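PDB 4AWD: beta-porphyranase B from Bacteroides plebeius, which cleaves the sulfated red-algal polysaccharide porphyran at its beta-D-galactopyranose-(1->4)-alpha-L-galactopyranose-6-sulfate linkages, releasing mostly a disaccharide. Local coordinates for residues M203-Y211 with M262-T272. Numbering follows the deposited sequence.
Sequences MNSNTHYWY and MYTIKPTTKYT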
loop_
_atom_site.group_PDB
_atom_site.type_symbol
_atom_site.label_atom_id
_atom_site.label_comp_id
_atom_site.label_asym_id
_atom_site.label_seq_id
_atom_site.Cartn_x
_atom_site.Cartn_y
_atom_site.Cartn_z
ATOM N N MET A 203 -13.548 2.599 0.632
ATOM C CA MET A 203 -12.434 1.968 1.344
ATOM C C MET A 203 -12.016 0.770 0.516
ATOM O O MET A 203 -12.445 -0.364 0.765
ATOM C CB MET A 203 -12.881 1.538 2.751
ATOM C CG MET A 203 -11.791 1.027 3.696
ATOM S SD MET A 203 -10.618 2.313 4.168
ATOM C CE MET A 203 -9.381 1.359 5.042
ATOM N N ASN A 204 -11.214 1.037 -0.513
ATOM C CA ASN A 204 -10.643 -0.025 -1.337
ATOM C C ASN A 204 -9.434 -0.681 -0.662
ATOM O O ASN A 204 -8.316 -0.175 -0.723
ATOM C CB ASN A 204 -10.274 0.507 -2.720
ATOM C CG ASN A 204 -11.316 1.435 -3.276
ATOM O OD1 ASN A 204 -12.452 1.028 -3.541
ATOM N ND2 ASN A 204 -10.941 2.700 -3.457
ATOM N N SER A 205 -9.676 -1.803 -0.000
ATOM C CA SER A 205 -8.613 -2.556 0.656
ATOM C C SER A 205 -8.642 -3.898 -0.011
ATOM O O SER A 205 -9.579 -4.171 -0.767
ATOM C CB SER A 205 -8.895 -2.707 2.145
ATOM O OG SER A 205 -9.034 -1.436 2.743
ATOM N N ASN A 206 -7.636 -4.735 0.237
ATOM C CA ASN A 206 -7.580 -6.005 -0.448
ATOM C C ASN A 206 -6.487 -6.914 0.086
ATOM O O ASN A 206 -5.575 -6.461 0.783
ATOM C CB ASN A 206 -7.365 -5.755 -1.949
ATOM C CG ASN A 206 -8.090 -6.760 -2.836
ATOM O OD1 ASN A 206 -8.620 -7.775 -2.367
ATOM N ND2 ASN A 206 -8.096 -6.483 -4.142
ATOM N N THR A 207 -6.590 -8.197 -0.253
ATOM C CA THR A 207 -5.562 -9.172 0.048
ATOM C C THR A 207 -5.280 -9.983 -1.202
ATOM O O THR A 207 -6.195 -10.284 -1.980
ATOM C CB THR A 207 -6.020 -10.168 1.112
ATOM O OG1 THR A 207 -7.077 -10.984 0.576
ATOM C CG2 THR A 207 -6.489 -9.452 2.399
ATOM N N HIS A 208 -4.017 -10.359 -1.384
ATOM C CA HIS A 208 -3.635 -11.220 -2.488
ATOM C C HIS A 208 -2.757 -12.344 -1.974
ATOM O O HIS A 208 -1.763 -12.089 -1.287
ATOM C CB HIS A 208 -2.872 -10.427 -3.554
ATOM C CG HIS A 208 -3.566 -9.175 -3.995
ATOM N ND1 HIS A 208 -4.348 -9.115 -5.129
ATOM C CD2 HIS A 208 -3.586 -7.932 -3.460
ATOM C CE1 HIS A 208 -4.834 -7.896 -5.265
ATOM N NE2 HIS A 208 -4.384 -7.157 -4.267
ATOM N N TYR A 209 -3.128 -13.583 -2.289
ATOM C CA TYR A 209 -2.191 -14.682 -2.198
ATOM C C TYR A 209 -1.744 -14.979 -3.622
ATOM O O TYR A 209 -2.539 -15.464 -4.433
ATOM C CB TYR A 209 -2.843 -15.917 -1.554
ATOM C CG TYR A 209 -1.858 -17.041 -1.273
ATOM C CD1 TYR A 209 -1.578 -17.994 -2.233
ATOM C CD2 TYR A 209 -1.198 -17.131 -0.055
ATOM C CE1 TYR A 209 -0.683 -19.033 -1.988
ATOM C CE2 TYR A 209 -0.285 -18.159 0.194
ATOM C CZ TYR A 209 -0.045 -19.109 -0.780
ATOM O OH TYR A 209 0.846 -20.138 -0.570
ATOM N N TRP A 210 -0.489 -14.673 -3.939
ATOM C CA TRP A 210 0.016 -14.883 -5.294
ATOM C C TRP A 210 0.518 -16.304 -5.448
ATOM O O TRP A 210 1.323 -16.764 -4.639
ATOM C CB TRP A 210 1.142 -13.894 -5.628
ATOM C CG TRP A 210 0.664 -12.504 -5.746
ATOM C CD1 TRP A 210 0.694 -11.544 -4.777
ATOM C CD2 TRP A 210 0.053 -11.900 -6.893
ATOM N NE1 TRP A 210 0.143 -10.373 -5.249
ATOM C CE2 TRP A 210 -0.262 -10.564 -6.545
ATOM C CE3 TRP A 210 -0.245 -12.350 -8.185
ATOM C CZ2 TRP A 210 -0.857 -9.668 -7.448
ATOM C CZ3 TRP A 210 -0.841 -11.460 -9.082
ATOM C CH2 TRP A 210 -1.142 -10.129 -8.699
ATOM N N TYR A 211 0.058 -16.995 -6.483
ATOM C CA TYR A 211 0.486 -18.372 -6.719
ATOM C C TYR A 211 0.847 -18.628 -8.168
ATOM O O TYR A 211 0.152 -18.168 -9.087
ATOM C CB TYR A 211 -0.576 -19.372 -6.276
ATOM C CG TYR A 211 -0.158 -20.820 -6.455
ATOM C CD1 TYR A 211 0.651 -21.449 -5.509
ATOM C CD2 TYR A 211 -0.574 -21.555 -7.563
ATOM C CE1 TYR A 211 1.032 -22.779 -5.651
ATOM C CE2 TYR A 211 -0.195 -22.892 -7.724
ATOM C CZ TYR A 211 0.606 -23.499 -6.761
ATOM O OH TYR A 211 0.983 -24.822 -6.904
ATOM N N MET A 262 -14.461 -1.094 9.337
ATOM C CA MET A 262 -15.150 -1.096 8.048
ATOM C C MET A 262 -15.607 -2.490 7.604
ATOM O O MET A 262 -16.782 -2.681 7.317
ATOM C CB MET A 262 -14.299 -0.419 6.978
ATOM C CG MET A 262 -13.957 1.022 7.335
ATOM S SD MET A 262 -15.396 2.102 7.189
ATOM C CE MET A 262 -15.394 2.435 5.421
ATOM N N TYR A 263 -14.684 -3.451 7.573
ATOM C CA TYR A 263 -14.981 -4.835 7.222
ATOM C C TYR A 263 -13.738 -5.708 7.393
ATOM O O TYR A 263 -12.636 -5.214 7.640
ATOM C CB TYR A 263 -15.522 -4.958 5.779
ATOM C CG TYR A 263 -14.613 -4.331 4.747
ATOM C CD1 TYR A 263 -13.502 -5.026 4.258
ATOM C CD2 TYR A 263 -14.849 -3.037 4.268
ATOM C CE1 TYR A 263 -12.647 -4.453 3.314
ATOM C CE2 TYR A 263 -14.001 -2.459 3.328
ATOM C CZ TYR A 263 -12.899 -3.178 2.861
ATOM O OH TYR A 263 -12.053 -2.619 1.941
ATOM N N THR A 264 -13.941 -7.012 7.241
ATOM C CA THR A 264 -12.900 -8.018 7.356
ATOM C C THR A 264 -12.623 -8.662 6.004
ATOM O O THR A 264 -13.528 -8.796 5.164
ATOM C CB THR A 264 -13.359 -9.115 8.318
ATOM O OG1 THR A 264 -13.618 -8.536 9.603
ATOM C CG2 THR A 264 -12.311 -10.192 8.473
ATOM N N ILE A 265 -11.374 -9.062 5.787
ATOM C CA ILE A 265 -11.097 -10.000 4.722
ATOM C C ILE A 265 -10.362 -11.200 5.287
ATOM O O ILE A 265 -9.315 -11.050 5.917
ATOM C CB ILE A 265 -10.301 -9.376 3.545
ATOM C CG1 ILE A 265 -11.056 -8.184 2.941
ATOM C CG2 ILE A 265 -10.010 -10.436 2.488
ATOM C CD1 ILE A 265 -10.318 -7.476 1.812
ATOM N N LYS A 266 -10.923 -12.387 5.075
ATOM C CA LYS A 266 -10.198 -13.621 5.325
ATOM C C LYS A 266 -9.492 -13.984 4.025
ATOM O O LYS A 266 -10.158 -14.342 3.055
ATOM C CB LYS A 266 -11.151 -14.746 5.748
ATOM C CG LYS A 266 -12.202 -14.367 6.815
ATOM C CD LYS A 266 -11.639 -14.254 8.223
ATOM C CE LYS A 266 -11.753 -15.569 8.996
ATOM N NZ LYS A 266 -10.909 -15.555 10.256
ATOM N N PRO A 267 -8.146 -13.868 3.977
ATOM C CA PRO A 267 -7.458 -14.195 2.721
ATOM C C PRO A 267 -7.652 -15.670 2.388
ATOM O O PRO A 267 -7.863 -16.491 3.297
ATOM C CB PRO A 267 -5.982 -13.887 3.020
ATOM C CG PRO A 267 -5.992 -12.993 4.200
ATOM C CD PRO A 267 -7.195 -13.418 5.013
ATOM N N THR A 268 -7.592 -15.985 1.098
ATOM C CA THR A 268 -8.032 -17.279 0.585
ATOM C C THR A 268 -7.146 -18.443 1.046
ATOM O O THR A 268 -5.914 -18.338 1.072
ATOM C CB THR A 268 -8.164 -17.256 -0.961
ATOM O OG1 THR A 268 -8.421 -18.578 -1.453
ATOM C CG2 THR A 268 -6.907 -16.743 -1.590
ATOM N N THR A 269 -7.800 -19.542 1.413
ATOM C CA THR A 269 -7.117 -20.724 1.910
ATOM C C THR A 269 -6.939 -21.763 0.798
ATOM O O THR A 269 -6.669 -22.949 1.074
ATOM C CB THR A 269 -7.867 -21.358 3.082
ATOM O OG1 THR A 269 -9.220 -21.646 2.678
ATOM C CG2 THR A 269 -7.863 -20.432 4.278
ATOM N N LYS A 270 -7.068 -21.308 -0.452
ATOM C CA LYS A 270 -6.972 -22.201 -1.594
ATOM C C LYS A 270 -5.691 -23.026 -1.546
ATOM O O LYS A 270 -5.729 -24.248 -1.704
ATOM C CB LYS A 270 -7.059 -21.432 -2.916
ATOM C CG LYS A 270 -7.313 -22.327 -4.134
ATOM C CD LYS A 270 -7.561 -21.500 -5.391
ATOM C CE LYS A 270 -7.612 -22.392 -6.622
ATOM N NZ LYS A 270 -7.800 -21.604 -7.864
ATOM N N TYR A 271 -4.566 -22.366 -1.299
ATOM C CA TYR A 271 -3.274 -23.038 -1.394
ATOM C C TYR A 271 -2.621 -23.376 -0.061
ATOM O O TYR A 271 -1.688 -24.168 -0.022
ATOM C CB TYR A 271 -2.322 -22.248 -2.290
ATOM C CG TYR A 271 -2.825 -22.050 -3.711
ATOM C CD1 TYR A 271 -2.709 -23.060 -4.661
ATOM C CD2 TYR A 271 -3.419 -20.853 -4.098
ATOM C CE1 TYR A 271 -3.179 -22.888 -5.961
ATOM C CE2 TYR A 271 -3.878 -20.661 -5.405
ATOM C CZ TYR A 271 -3.752 -21.684 -6.328
ATOM O OH TYR A 271 -4.196 -21.504 -7.622
ATOM N N THR A 272 -3.121 -22.783 1.022
ATOM C CA THR A 272 -2.648 -23.052 2.385
ATOM C C THR A 272 -3.689 -22.619 3.408
ATOM O O THR A 272 -4.400 -21.640 3.196
ATOM C CB THR A 272 -1.315 -22.332 2.700
ATOM O OG1 THR A 272 -1.093 -22.324 4.116
ATOM C CG2 THR A 272 -1.322 -20.892 2.171
HETATM O O HOH W 1 -6.556 -13.572 -0.570
#
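Y211 and Y271 form an offset stack, with centroids 3.9 Å apart and planes 15° from parallel. Y271 CE1 lies 3.3 Å from Y211 CD2, over one face of the Y211 ring. Y211 CB adds a CH-pi contact over the face of the Y271 ring on which Y211 stacks. The other face of Y271 carries K270 CG, near the rim. Y209 completes the aromatic cluster, but its ring meets Y271 rim to rim. Y209 CE1 touches Y271 CB at 3.6 Å, and T272 CG2 lies 3.5 Å from Y209 CE2. Y209 and Y211 both hold CG anti to the backbone N, which sends both rings toward 268-272.

Apolar packing continues along the strand. I265 CG2 and T207 CG2 meet tip to tip at 3.7 Å, with T207 OG1 alongside, and I265 CD1 reaches the backbone of N206. P267 lies against the same threonine. At the far end M262 CE touches M203 CB.

The strands 204-213 and 260-265 belong to facing layers of the beta-sandwich (jelly roll) of family GH16. The axes of 204-211 and 262-265 run at 6° to each other, 8.3 Å apart at closest approach. Side chains, not backbone pairing, fill the space between them. The opposite side of 204-211 faces the active site: W210 NE1 bonds to E176, the probable nucleophile, and N204 ND2 to the backbone O of E181, the probable proton donor.

Polar links are few. Y263 OH donates to M203 O at 2.6 Å, with the donor tilted 32° from the carbonyl plane. The hydroxyl also sits close to S205, whose OG bonds to I179 O. A water bridges T207 OG1 and T268 N, accepting from the latter at 3.1 Å. T268 OG1 accepts from K270 N in an ST turn, just before Y271.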